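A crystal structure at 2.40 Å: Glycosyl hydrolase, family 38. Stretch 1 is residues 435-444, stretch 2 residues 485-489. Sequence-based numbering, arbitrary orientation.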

# COMPACT_ATOMS: atom_id res chain seq x y z
N LYS A 435 9.88 19.38 -32.81
CA LYS A 435 8.58 19.00 -32.26
C LYS A 435 8.56 17.51 -31.95
O LYS A 435 9.01 16.71 -32.78
N PRO A 436 8.05 17.10 -30.79
CA PRO A 436 8.15 15.68 -30.41
C PRO A 436 7.45 14.73 -31.36
O PRO A 436 7.97 13.64 -31.63
N GLU A 437 6.28 15.10 -31.89
CA GLU A 437 5.60 14.20 -32.82
C GLU A 437 6.33 14.12 -34.15
O GLU A 437 6.28 13.07 -34.82
N ASP A 438 7.01 15.19 -34.57
CA ASP A 438 7.80 15.13 -35.78
C ASP A 438 8.98 14.17 -35.62
O ASP A 438 9.26 13.38 -36.52
N LEU A 439 9.66 14.23 -34.48
CA LEU A 439 10.76 13.31 -34.22
C LEU A 439 10.27 11.87 -34.16
O LEU A 439 10.96 10.95 -34.62
N TYR A 440 9.08 11.66 -33.61
CA TYR A 440 8.51 10.32 -33.51
C TYR A 440 8.31 9.71 -34.89
O TYR A 440 8.80 8.61 -35.18
N HIS A 441 7.59 10.41 -35.77
CA HIS A 441 7.34 9.89 -37.11
C HIS A 441 8.57 9.95 -38.00
O HIS A 441 8.65 9.19 -38.97
N GLU A 442 9.54 10.82 -37.69
CA GLU A 442 10.79 10.81 -38.44
C GLU A 442 11.55 9.51 -38.22
O GLU A 442 12.05 8.91 -39.18
N LEU A 443 11.63 9.05 -36.97
CA LEU A 443 12.27 7.77 -36.69
C LEU A 443 11.43 6.60 -37.21
O LEU A 443 11.98 5.58 -37.63
N LYS A 444 10.10 6.74 -37.17
CA LYS A 444 9.23 5.66 -37.65
C LYS A 444 9.40 5.45 -39.15
O LYS A 444 9.33 4.31 -39.63
N TYR A 485 13.41 12.51 -24.93
CA TYR A 485 13.79 12.25 -26.31
C TYR A 485 12.84 11.24 -26.93
O TYR A 485 12.10 10.54 -26.24
N MET A 486 12.88 11.18 -28.26
CA MET A 486 12.31 10.09 -29.03
C MET A 486 13.45 9.20 -29.51
O MET A 486 14.46 9.70 -30.02
N ALA A 487 13.30 7.89 -29.34
CA ALA A 487 14.37 6.96 -29.64
C ALA A 487 13.85 5.80 -30.48
O ALA A 487 12.65 5.53 -30.53
N LYS A 488 14.78 5.13 -31.15
CA LYS A 488 14.51 3.91 -31.90
C LYS A 488 15.33 2.79 -31.29
O LYS A 488 16.54 2.94 -31.07
N TYR A 489 14.67 1.67 -31.00
CA TYR A 489 15.30 0.55 -30.30
C TYR A 489 15.29 -0.68 -31.18
O TYR A 489 14.30 -0.95 -31.88

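The helix of stretch 1 lies along the strand of stretch 2 with both segments running in nearly the same direction, their axes 13° apart and 8.0 Å at closest approach. The two surfaces bury 341 Å² between them. Along the strand, side chains alternate: Met486 and Lys488 point toward the helix, whereas Tyr485 and Ala487 point away.

Met486 is the main bump. With chi1 and chi2 both m and chi3 t, its unbranched chain bends across the helix surface and enters a hollow formed by Pro436, Leu439 and Tyr440. Met486 CG meets Leu439 CB at 4.0 Å, while the terminal Met486 CE reaches 3.7 Å from Tyr440 CB and 4.3 Å from Pro436 CB. Met486 CE also lies 3.4 Å from Pro436 O, a carbonyl already engaged by Tyr440 N at 3.0 Å in the helical hydrogen-bond pattern. Methionine suits such a pocket because a slender, flexible thioether can bend into a hollow of this kind. Met486 SD sits at the edge of the Tyr440 ring. Tyr440, chi1 t, leaves the helix sideways, so its CB helps to wall the pocket while its OH finds a hydrogen bond elsewhere in the structure and a weak one from Lys444 NZ, at 3.5 Å.

One helical turn beyond Leu439, Leu443 supplies the reciprocal bump. Both leucines point toward the strand and share the m,t rotamer, common for leucine in helices. Leu443 CD1 presses on the strand backbone, 3.4 Å from Met486 O and 3.6 Å from Ala487 C, and also lies 4.2 Å from Met486 CB. The CD1 methyl is small and apolar enough to rest against the backbone here, and Ala487, with its CB directed away, places no side chain in its path.

Lys488 closes the contact in a different manner. All four of its chi angles are t, and the extended chain carries Lys488 NZ to Leu443 O, where it makes a weak hydrogen bond of 3.5 Å; NZ has a further partner elsewhere in the structure. The long aliphatic portion suits the buried setting, and the hydrogen bonds satisfy the amine at its end. Glu437, Asp438 and Lys444 point away from the strand and contribute little or nothing to the contact.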

# COMPACT_ATOMS: atom_id res chain seq x y z
CB LYS A 435 7.47 19.37 -33.25
CG LYS A 435 6.07 19.09 -32.75
CD LYS A 435 5.03 19.87 -33.55
CE LYS A 435 5.19 21.37 -33.35
NZ LYS A 435 4.16 22.15 -34.07
CB PRO A 436 7.51 15.65 -29.01
CG PRO A 436 7.67 17.04 -28.50
CD PRO A 436 7.53 17.93 -29.69
CB GLU A 437 4.15 14.65 -33.03
CG GLU A 437 3.98 16.06 -33.55
CD GLU A 437 2.54 16.36 -33.95
OE1 GLU A 437 1.87 15.44 -34.47
OE2 GLU A 437 2.08 17.50 -33.73
CB ASP A 438 8.30 16.53 -36.17
CG ASP A 438 7.16 17.49 -36.45
OD1 ASP A 438 6.02 17.02 -36.65
OD2 ASP A 438 7.41 18.71 -36.49
CB LEU A 439 11.46 13.68 -32.91
CG LEU A 439 11.87 15.15 -32.73
CD1 LEU A 439 12.47 15.37 -31.35
CD2 LEU A 439 12.84 15.58 -33.82
CB TYR A 440 7.19 10.38 -32.74
CG TYR A 440 6.47 9.06 -32.58
CD1 TYR A 440 5.55 8.63 -33.52
CD2 TYR A 440 6.69 8.26 -31.46
CE1 TYR A 440 4.88 7.43 -33.38
CE2 TYR A 440 6.02 7.06 -31.31
CZ TYR A 440 5.12 6.65 -32.27
OH TYR A 440 4.45 5.45 -32.12
CB HIS A 441 6.18 10.66 -37.75
CG HIS A 441 4.86 10.43 -37.08
ND1 HIS A 441 4.29 11.35 -36.22
CD2 HIS A 441 4.00 9.38 -37.13
CE1 HIS A 441 3.14 10.88 -35.78
NE2 HIS A 441 2.94 9.69 -36.31
CB GLU A 442 11.65 12.00 -38.03
CG GLU A 442 13.04 12.01 -38.64
CD GLU A 442 13.86 13.21 -38.22
OE1 GLU A 442 13.26 14.28 -37.98
OE2 GLU A 442 15.10 13.09 -38.12
CB LEU A 443 12.51 7.61 -35.19
CG LEU A 443 13.47 8.62 -34.55
CD1 LEU A 443 13.59 8.36 -33.05
CD2 LEU A 443 14.83 8.56 -35.21
CB LYS A 444 7.78 5.99 -37.32
CG LYS A 444 6.85 4.78 -37.24
CD LYS A 444 6.70 4.29 -35.81
CE LYS A 444 5.59 3.27 -35.68
NZ LYS A 444 5.35 2.88 -34.27
CB TYR A 485 15.24 11.75 -26.41
CG TYR A 485 15.53 10.52 -25.56
CD1 TYR A 485 15.24 9.25 -26.02
CD2 TYR A 485 16.12 10.65 -24.31
CE1 TYR A 485 15.51 8.13 -25.26
CE2 TYR A 485 16.40 9.53 -23.54
CZ TYR A 485 16.09 8.28 -24.02
OH TYR A 485 16.36 7.17 -23.25
CB MET A 486 11.51 10.61 -30.23
CG MET A 486 10.24 11.35 -29.85
SD MET A 486 9.04 10.29 -29.03
CE MET A 486 7.57 11.31 -29.13
CB ALA A 487 15.02 6.42 -28.36
CB LYS A 488 14.85 4.08 -33.38
CG LYS A 488 14.41 2.91 -34.24
CD LYS A 488 14.46 3.26 -35.72
CE LYS A 488 13.80 2.18 -36.57
NZ LYS A 488 13.70 2.58 -38.00
CB TYR A 489 14.59 0.26 -28.98
CG TYR A 489 14.64 1.40 -28.00
CD1 TYR A 489 15.69 1.52 -27.11
CD2 TYR A 489 13.63 2.35 -27.96
CE1 TYR A 489 15.74 2.57 -26.20
CE2 TYR A 489 13.67 3.40 -27.06
CZ TYR A 489 14.73 3.50 -26.19
OH TYR A 489 14.78 4.54 -25.29